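Local structure of 2-aminomuconic 6-semialdehyde dehydrogenase (Pseudomonas sp., 7BZV) at residues 113-117 / 467-472; 121-125 / 136-140; 166-172 / 471-476. The protein probably catalyses the NAD+-dependent oxidation of 2-aminomuconic 6-semialdehyde to 2-aminomuconate, a step in bacterial 2-aminophenol breakdown, and works as a tetramer. All blocks are in the same frame, centred on the assembly; numbering follows the deposited sequence.

Contact 1. Residues 113-117 / 467-472; sequences FADIL and GGMHSL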
loop_
_atom_site.group_PDB
_atom_site.type_symbol
_atom_site.label_atom_id
_atom_site.label_comp_id
_atom_site.label_asym_id
_atom_site.label_seq_id
_atom_site.Cartn_x
_atom_site.Cartn_y
_atom_site.Cartn_z
ATOM N N PHE B 113 -6.393 12.527 -11.354
ATOM C CA PHE B 113 -6.513 11.120 -11.744
ATOM C C PHE B 113 -5.461 10.724 -12.761
ATOM O O PHE B 113 -5.116 9.540 -12.841
ATOM C CB PHE B 113 -7.947 10.805 -12.232
ATOM C CG PHE B 113 -8.895 10.640 -11.093
ATOM C CD1 PHE B 113 -8.756 9.558 -10.249
ATOM C CD2 PHE B 113 -9.817 11.623 -10.780
ATOM C CE1 PHE B 113 -9.548 9.415 -9.132
ATOM C CE2 PHE B 113 -10.630 11.492 -9.646
ATOM C CZ PHE B 113 -10.488 10.388 -8.827
ATOM N N ALA B 114 -4.934 11.663 -13.546
ATOM C CA ALA B 114 -3.777 11.305 -14.356
ATOM C C ALA B 114 -2.603 10.848 -13.474
ATOM O O ALA B 114 -1.948 9.839 -13.770
ATOM C CB ALA B 114 -3.385 12.489 -15.233
ATOM N N ASP B 115 -2.322 11.592 -12.393
ATOM C CA ASP B 115 -1.256 11.233 -11.460
ATOM C C ASP B 115 -1.532 9.887 -10.799
ATOM O O ASP B 115 -0.640 9.034 -10.710
ATOM C CB ASP B 115 -1.101 12.314 -10.365
ATOM C CG ASP B 115 -0.587 13.639 -10.882
ATOM O OD1 ASP B 115 -0.040 13.735 -12.003
ATOM O OD2 ASP B 115 -0.772 14.638 -10.170
ATOM N N ILE B 116 -2.762 9.679 -10.319
ATOM C CA ILE B 116 -3.111 8.412 -9.663
ATOM C C ILE B 116 -2.941 7.238 -10.609
ATOM O O ILE B 116 -2.403 6.188 -10.249
ATOM C CB ILE B 116 -4.550 8.464 -9.136
ATOM C CG1 ILE B 116 -4.515 9.394 -7.927
ATOM C CG2 ILE B 116 -5.062 7.070 -8.736
ATOM C CD1 ILE B 116 -5.760 10.107 -7.647
ATOM N N LEU B 117 -3.378 7.404 -11.852
ATOM C CA LEU B 117 -3.212 6.335 -12.837
ATOM C C LEU B 117 -1.746 6.088 -13.115
ATOM O O LEU B 117 -1.308 4.937 -13.210
ATOM C CB LEU B 117 -3.939 6.701 -14.132
ATOM C CG LEU B 117 -3.874 5.693 -15.291
ATOM C CD1 LEU B 117 -4.432 4.335 -14.892
ATOM C CD2 LEU B 117 -4.614 6.291 -16.536
ATOM N N GLY B 467 -12.380 8.495 -4.995
ATOM C CA GLY B 467 -11.201 9.233 -4.609
ATOM C C GLY B 467 -10.073 8.246 -4.672
ATOM O O GLY B 467 -10.220 7.089 -4.247
ATOM N N GLY B 468 -8.948 8.697 -5.241
ATOM C CA GLY B 468 -7.768 7.873 -5.285
ATOM C C GLY B 468 -8.073 6.557 -5.940
ATOM O O GLY B 468 -8.904 6.458 -6.857
ATOM N N MET B 469 -7.468 5.509 -5.402
ATOM C CA MET B 469 -7.686 4.174 -5.930
ATOM C C MET B 469 -9.083 3.645 -5.703
ATOM O O MET B 469 -9.449 2.646 -6.334
ATOM C CB MET B 469 -6.692 3.164 -5.349
ATOM C CG MET B 469 -5.247 3.420 -5.660
ATOM S SD MET B 469 -4.836 3.382 -7.441
ATOM C CE MET B 469 -5.410 1.828 -8.085
ATOM N N HIS B 470 -9.842 4.223 -4.774
ATOM C CA HIS B 470 -11.226 3.807 -4.634
ATOM C C HIS B 470 -11.988 4.096 -5.918
ATOM O O HIS B 470 -12.835 3.303 -6.341
ATOM C CB HIS B 470 -11.877 4.529 -3.462
ATOM C CG HIS B 470 -11.201 4.294 -2.147
ATOM N ND1 HIS B 470 -11.498 3.224 -1.334
ATOM C CD2 HIS B 470 -10.213 4.977 -1.523
ATOM C CE1 HIS B 470 -10.778 3.303 -0.228
ATOM N NE2 HIS B 470 -9.978 4.348 -0.326
ATOM N N SER B 471 -11.705 5.236 -6.553
ATOM C CA SER B 471 -12.297 5.500 -7.869
ATOM C C SER B 471 -11.792 4.527 -8.916
ATOM O O SER B 471 -12.576 3.993 -9.709
ATOM C CB SER B 471 -12.004 6.932 -8.304
ATOM O OG SER B 471 -12.745 7.809 -7.500
ATOM N N LEU B 472 -10.480 4.291 -8.961
ATOM C CA LEU B 472 -9.926 3.457 -10.022
ATOM C C LEU B 472 -10.412 2.020 -9.893
ATOM O O LEU B 472 -10.539 1.305 -10.897
ATOM C CB LEU B 472 -8.393 3.488 -10.005
ATOM C CG LEU B 472 -7.680 4.363 -11.052
ATOM C CD1 LEU B 472 -8.276 5.721 -10.989
ATOM C CD2 LEU B 472 -6.204 4.365 -10.812
#
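Phe113 opens the contact by pushing its ring edge-on at the Gly467-Gly468 backbone. Phe113 CE1 is 3.8 Å from Gly468 O, while the same CE1 lies 3.6 Å from Ser471 CB and Phe113 CD1 reaches Leu472 CD1 at 3.9 Å. A broad aromatic suits this place because it covers backbone and side chains at once. Asp115 faces elsewhere and forms salt bridges with Arg70 of its own chain and Arg70 of a second subunit. One residue on, Ile116 points its CA-to-CB bond at the partner, and its branched chain fills the centre: Ile116 CD1 packs 3.8 Å from Gly468 CA, and Ile116 CG2 lies 3.6 Å from Leu472 CD2 and 3.9 Å from Met469 SD. Gly468 has positive phi, which glycine tolerates easily. Leu117 ends the contact more loosely, with its CD1 4.4 Å from Leu472 CD2. Across the way, Gly467 N donates to Ser471 OG (2.6 Å), so the serine satisfies a backbone amide four residues earlier. No hydrogen bond joins the segments. The short helix axes cross at -83°, 10.1 Å apart, a nearly perpendicular, apolar helix-helix packing in the aldehyde dehydrogenase fold, where helix 468-474 leads into the C-terminal strand 476-485.

Contact 2. Residues 121-125 / 136-140; sequences PVDSH and LNYAA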
loop_
_atom_site.group_PDB
_atom_site.type_symbol
_atom_site.label_atom_id
_atom_site.label_comp_id
_atom_site.label_asym_id
_atom_site.label_seq_id
_atom_site.Cartn_x
_atom_site.Cartn_y
_atom_site.Cartn_z
ATOM N N PRO B 121 -0.275 0.871 -8.599
ATOM C CA PRO B 121 0.498 -0.370 -8.588
ATOM C C PRO B 121 -0.350 -1.566 -8.961
ATOM O O PRO B 121 -1.528 -1.406 -9.286
ATOM C CB PRO B 121 1.003 -0.447 -7.143
ATOM C CG PRO B 121 -0.086 0.187 -6.352
ATOM C CD PRO B 121 -0.659 1.299 -7.237
ATOM N N VAL B 122 0.222 -2.761 -8.909
ATOM C CA VAL B 122 -0.519 -3.994 -9.146
ATOM C C VAL B 122 -0.689 -4.665 -7.787
ATOM O O VAL B 122 0.299 -4.887 -7.076
ATOM C CB VAL B 122 0.198 -4.895 -10.156
ATOM C CG1 VAL B 122 -0.485 -6.271 -10.278
ATOM C CG2 VAL B 122 0.193 -4.266 -11.544
ATOM N N ASP B 123 -1.948 -4.915 -7.407
ATOM C CA ASP B 123 -2.286 -5.656 -6.186
ATOM C C ASP B 123 -1.882 -7.124 -6.357
ATOM O O ASP B 123 -2.352 -7.818 -7.275
ATOM C CB ASP B 123 -3.788 -5.463 -5.960
ATOM C CG ASP B 123 -4.349 -6.060 -4.651
ATOM O OD1 ASP B 123 -3.630 -6.619 -3.805
ATOM O OD2 ASP B 123 -5.595 -5.944 -4.480
ATOM N N SER B 124 -0.988 -7.595 -5.496
ATOM C CA SER B 124 -0.415 -8.914 -5.732
ATOM C C SER B 124 -0.010 -9.600 -4.432
ATOM O O SER B 124 0.466 -8.965 -3.485
ATOM C CB SER B 124 0.766 -8.741 -6.705
ATOM O OG SER B 124 1.527 -9.915 -6.728
ATOM N N HIS B 125 -0.208 -10.921 -4.408
ATOM C CA HIS B 125 0.214 -11.769 -3.298
ATOM C C HIS B 125 0.791 -13.055 -3.874
ATOM O O HIS B 125 0.456 -13.491 -4.986
ATOM C CB HIS B 125 -0.939 -12.123 -2.304
ATOM C CG HIS B 125 -1.333 -10.987 -1.393
ATOM N ND1 HIS B 125 -2.197 -9.992 -1.794
ATOM C CD2 HIS B 125 -1.008 -10.702 -0.102
ATOM C CE1 HIS B 125 -2.348 -9.111 -0.815
ATOM N NE2 HIS B 125 -1.650 -9.524 0.230
ATOM N N LEU B 136 1.448 -17.277 -8.046
ATOM C CA LEU B 136 1.483 -15.833 -8.083
ATOM C C LEU B 136 0.092 -15.298 -8.420
ATOM O O LEU B 136 -0.458 -15.648 -9.473
ATOM C CB LEU B 136 2.467 -15.349 -9.134
ATOM C CG LEU B 136 3.925 -15.823 -9.068
ATOM C CD1 LEU B 136 4.623 -15.394 -10.358
ATOM C CD2 LEU B 136 4.539 -15.198 -7.828
ATOM N N ASN B 137 -0.406 -14.389 -7.581
ATOM C CA ASN B 137 -1.707 -13.741 -7.729
ATOM C C ASN B 137 -1.463 -12.288 -8.077
ATOM O O ASN B 137 -0.777 -11.599 -7.322
ATOM C CB ASN B 137 -2.516 -13.741 -6.413
ATOM C CG ASN B 137 -3.029 -15.078 -6.044
ATOM O OD1 ASN B 137 -4.131 -15.457 -6.447
ATOM N ND2 ASN B 137 -2.256 -15.811 -5.262
ATOM N N TYR B 138 -2.017 -11.802 -9.187
ATOM C CA TYR B 138 -1.898 -10.372 -9.468
ATOM C C TYR B 138 -3.185 -9.896 -10.127
ATOM O O TYR B 138 -3.772 -10.608 -10.941
ATOM C CB TYR B 138 -0.648 -9.981 -10.370
ATOM C CG TYR B 138 -0.643 -10.538 -11.784
ATOM C CD1 TYR B 138 -0.089 -11.778 -12.040
ATOM C CD2 TYR B 138 -1.147 -9.811 -12.858
ATOM C CE1 TYR B 138 -0.085 -12.326 -13.311
ATOM C CE2 TYR B 138 -1.142 -10.347 -14.153
ATOM C CZ TYR B 138 -0.578 -11.595 -14.358
ATOM O OH TYR B 138 -0.551 -12.148 -15.614
ATOM N N ALA B 139 -3.637 -8.701 -9.735
ATOM C CA ALA B 139 -4.928 -8.184 -10.177
ATOM C C ALA B 139 -4.718 -7.382 -11.464
ATOM O O ALA B 139 -3.914 -6.445 -11.507
ATOM C CB ALA B 139 -5.574 -7.331 -9.078
ATOM N N ALA B 140 -5.376 -7.786 -12.526
ATOM C CA ALA B 140 -5.332 -7.042 -13.773
ATOM C C ALA B 140 -6.567 -6.153 -13.834
ATOM O O ALA B 140 -7.681 -6.613 -13.586
ATOM C CB ALA B 140 -5.269 -7.997 -14.966
HETATM O O HOH W 1 -4.122 -4.102 -8.981
#
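Asn137 and His125 have the most surface covered here, and they face each other as an antiparallel hydrogen-bonded pair. His125 N donates to Asn137 O at 3.0 Å and Asn137 N to His125 O at 2.9 Å, closing the two-bond ring that defines such a pair. Asn137 O also accepts from Ser124 OG (2.9 Å), so a small hydroxyl residue suits the neighbouring position, where Ser124 and Tyr138 form the non-hydrogen-bonded pair with CA atoms 4.3 Å apart. The polar side chain of Asn137 is not idle in its buried place, since its OD1 accepts from Asn480 on strand 476-485. The imidazole of His125 leads away from the partner strand and packs on Arg452 of a neighbouring subunit. These strands, 124-128 and 134-150, make a beta hairpin. In aldehyde dehydrogenases such a hairpin extends from the body of the subunit to serve oligomerisation, and here backbone hydrogen bonds run from Val122 and Ser124 to another neighbouring subunit. Ala139, the third heavily covered residue, adds one more backbone bond on the side away from the hairpin turn: Ala139 N donates to Asp123 O at 2.9 Å. Its methyl is small enough to lie beside Asp123, CB to CB at 4.0 Å, while Val122 CG1 covers Ala139 O (3.6 Å) and Tyr138 CB (3.7 Å). Water 1 accepts from Asp123 N at 2.8 Å and donates weakly to Ala139 O.

Contact 3. Residues 166-172 / 471-476; sequences PALACGN and SLNFYS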
loop_
_atom_site.group_PDB
_atom_site.type_symbol
_atom_site.label_atom_id
_atom_site.label_comp_id
_atom_site.label_asym_id
_atom_site.label_seq_id
_atom_site.Cartn_x
_atom_site.Cartn_y
_atom_site.Cartn_z
ATOM N N PRO B 166 -11.897 9.625 -13.706
ATOM C CA PRO B 166 -11.508 8.240 -13.405
ATOM C C PRO B 166 -12.103 7.234 -14.388
ATOM O O PRO B 166 -11.468 6.203 -14.649
ATOM C CB PRO B 166 -12.013 8.022 -11.967
ATOM C CG PRO B 166 -13.190 8.994 -11.836
ATOM C CD PRO B 166 -12.839 10.181 -12.717
ATOM N N ALA B 167 -13.315 7.466 -14.890
ATOM C CA ALA B 167 -13.898 6.502 -15.832
ATOM C C ALA B 167 -13.023 6.366 -17.076
ATOM O O ALA B 167 -12.712 5.248 -17.514
ATOM C CB ALA B 167 -15.316 6.921 -16.204
ATOM N N LEU B 168 -12.562 7.500 -17.617
ATOM C CA LEU B 168 -11.660 7.474 -18.770
ATOM C C LEU B 168 -10.273 6.965 -18.376
ATOM O O LEU B 168 -9.599 6.297 -19.163
ATOM C CB LEU B 168 -11.530 8.869 -19.386
ATOM C CG LEU B 168 -12.764 9.526 -20.012
ATOM C CD1 LEU B 168 -12.485 10.862 -20.660
ATOM C CD2 LEU B 168 -13.359 8.553 -21.044
ATOM N N ALA B 169 -9.807 7.293 -17.169
ATOM C CA ALA B 169 -8.521 6.756 -16.712
ATOM C C ALA B 169 -8.487 5.235 -16.794
ATOM O O ALA B 169 -7.441 4.639 -17.093
ATOM C CB ALA B 169 -8.269 7.192 -15.264
ATOM N N CYS B 170 -9.601 4.600 -16.441
ATOM C CA CYS B 170 -9.756 3.146 -16.414
ATOM C C CYS B 170 -10.070 2.572 -17.792
ATOM O O CYS B 170 -10.248 1.350 -17.933
ATOM C CB CYS B 170 -10.849 2.789 -15.423
ATOM S SG CYS B 170 -10.328 3.033 -13.724
ATOM N N GLY B 171 -10.111 3.421 -18.810
ATOM C CA GLY B 171 -10.265 2.962 -20.191
ATOM C C GLY B 171 -11.693 2.736 -20.606
ATOM O O GLY B 171 -11.931 2.096 -21.645
ATOM N N ASN B 172 -12.653 3.199 -19.817
ATOM C CA ASN B 172 -14.047 3.101 -20.230
ATOM C C ASN B 172 -14.366 4.131 -21.311
ATOM O O ASN B 172 -13.658 5.129 -21.495
ATOM C CB ASN B 172 -14.991 3.351 -19.056
ATOM C CG ASN B 172 -14.772 2.383 -17.905
ATOM O OD1 ASN B 172 -15.159 1.200 -17.955
ATOM N ND2 ASN B 172 -14.173 2.886 -16.850
ATOM N N SER B 471 -11.705 5.236 -6.553
ATOM C CA SER B 471 -12.297 5.500 -7.869
ATOM C C SER B 471 -11.792 4.527 -8.916
ATOM O O SER B 471 -12.576 3.993 -9.709
ATOM C CB SER B 471 -12.004 6.932 -8.304
ATOM O OG SER B 471 -12.745 7.809 -7.500
ATOM N N LEU B 472 -10.480 4.291 -8.961
ATOM C CA LEU B 472 -9.926 3.457 -10.022
ATOM C C LEU B 472 -10.412 2.020 -9.893
ATOM O O LEU B 472 -10.539 1.305 -10.897
ATOM C CB LEU B 472 -8.393 3.488 -10.005
ATOM C CG LEU B 472 -7.680 4.363 -11.052
ATOM C CD1 LEU B 472 -8.276 5.721 -10.989
ATOM C CD2 LEU B 472 -6.204 4.365 -10.812
ATOM N N ASN B 473 -10.676 1.571 -8.671
ATOM C CA ASN B 473 -11.198 0.225 -8.518
ATOM C C ASN B 473 -12.681 0.183 -8.806
ATOM O O ASN B 473 -13.196 -0.855 -9.232
ATOM C CB ASN B 473 -10.880 -0.319 -7.129
ATOM C CG ASN B 473 -9.405 -0.681 -6.995
ATOM O OD1 ASN B 473 -8.673 -0.752 -7.987
ATOM N ND2 ASN B 473 -8.970 -0.937 -5.774
ATOM N N PHE B 474 -13.401 1.285 -8.611
ATOM C CA PHE B 474 -14.806 1.169 -8.945
ATOM C C PHE B 474 -15.030 1.107 -10.453
ATOM O O PHE B 474 -15.888 0.354 -10.908
ATOM C CB PHE B 474 -15.647 2.308 -8.421
ATOM C CG PHE B 474 -17.076 2.258 -8.947
ATOM C CD1 PHE B 474 -17.993 1.330 -8.434
ATOM C CD2 PHE B 474 -17.495 3.100 -9.970
ATOM C CE1 PHE B 474 -19.305 1.282 -8.918
ATOM C CE2 PHE B 474 -18.804 3.046 -10.469
ATOM C CZ PHE B 474 -19.712 2.148 -9.943
ATOM N N TYR B 475 -14.366 1.981 -11.222
ATOM C CA TYR B 475 -14.564 2.086 -12.670
ATOM C C TYR B 475 -13.774 1.046 -13.473
ATOM O O TYR B 475 -13.625 1.177 -14.703
ATOM C CB TYR B 475 -14.176 3.497 -13.091
ATOM C CG TYR B 475 -15.097 4.564 -12.525
ATOM C CD1 TYR B 475 -16.352 4.757 -13.060
ATOM C CD2 TYR B 475 -14.708 5.373 -11.488
ATOM C CE1 TYR B 475 -17.191 5.708 -12.601
ATOM C CE2 TYR B 475 -15.558 6.350 -11.005
ATOM C CZ TYR B 475 -16.778 6.496 -11.558
ATOM O OH TYR B 475 -17.623 7.443 -11.090
ATOM N N SER B 476 -13.188 0.071 -12.788
ATOM C CA SER B 476 -12.391 -0.990 -13.369
ATOM C C SER B 476 -13.069 -2.326 -13.072
ATOM O O SER B 476 -13.678 -2.513 -12.013
ATOM C CB SER B 476 -10.996 -1.035 -12.771
ATOM O OG SER B 476 -10.123 -0.069 -13.330
HETATM O O HOH W 2 -8.801 -0.314 -16.467
#
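Pro166, Cys170, Leu472 and Tyr475 form the apolar centre, where the end of helix 156-169 meets the end of helix 468-474. The first helix is the connection of a beta-alpha-beta crossover between parallel strands 134-150 and 173-177, part of the Rossmann-like domain of aldehyde dehydrogenases. Pro166 CG rests 3.6 Å from Tyr475 CE2, and Ala167, small enough to let the ring close in, sets its CB 4.0 Å from Tyr475 CD1 and its N over one ring face. Compact Cys170 packs between Leu472 and Tyr475, with SG 4.0 Å from Leu472 CG and 3.9 Å from Tyr475 CB. The tyrosine hydroxyl passes beyond this core to Thr228 and Glu466. Gly171, with positive phi, ends the helix in a Schellman motif and turns the chain toward Asn172. At the polar edge this amide ties both helix ends together: Asn172 ND2 donates to Ala167 O at 2.9 Å and to Tyr475 O at 2.8 Å.

Overall arrangement
From the N terminus, helix 95-119 supplies residues 113-117, the opening side of contact 1. The chain then enters the hairpin, and contact 2 closes a loop of only ten residues between 121-125 and 136-140. This small loop lies wholly within the long one spanned by contact 1 and is complete before contact 3 opens at 166-172, the C-terminal end of helix 156-169 and the turn after it. Some 300 residues later the chain returns, and helix 468-474 ends both long loops, since contacts 1 and 3 share Ser471 and Leu472 and their centres are 8 Å apart. The helix thus joins 95-119 to 156-169, while contact 2, about 17 Å from either centre, belongs to the projecting hairpin.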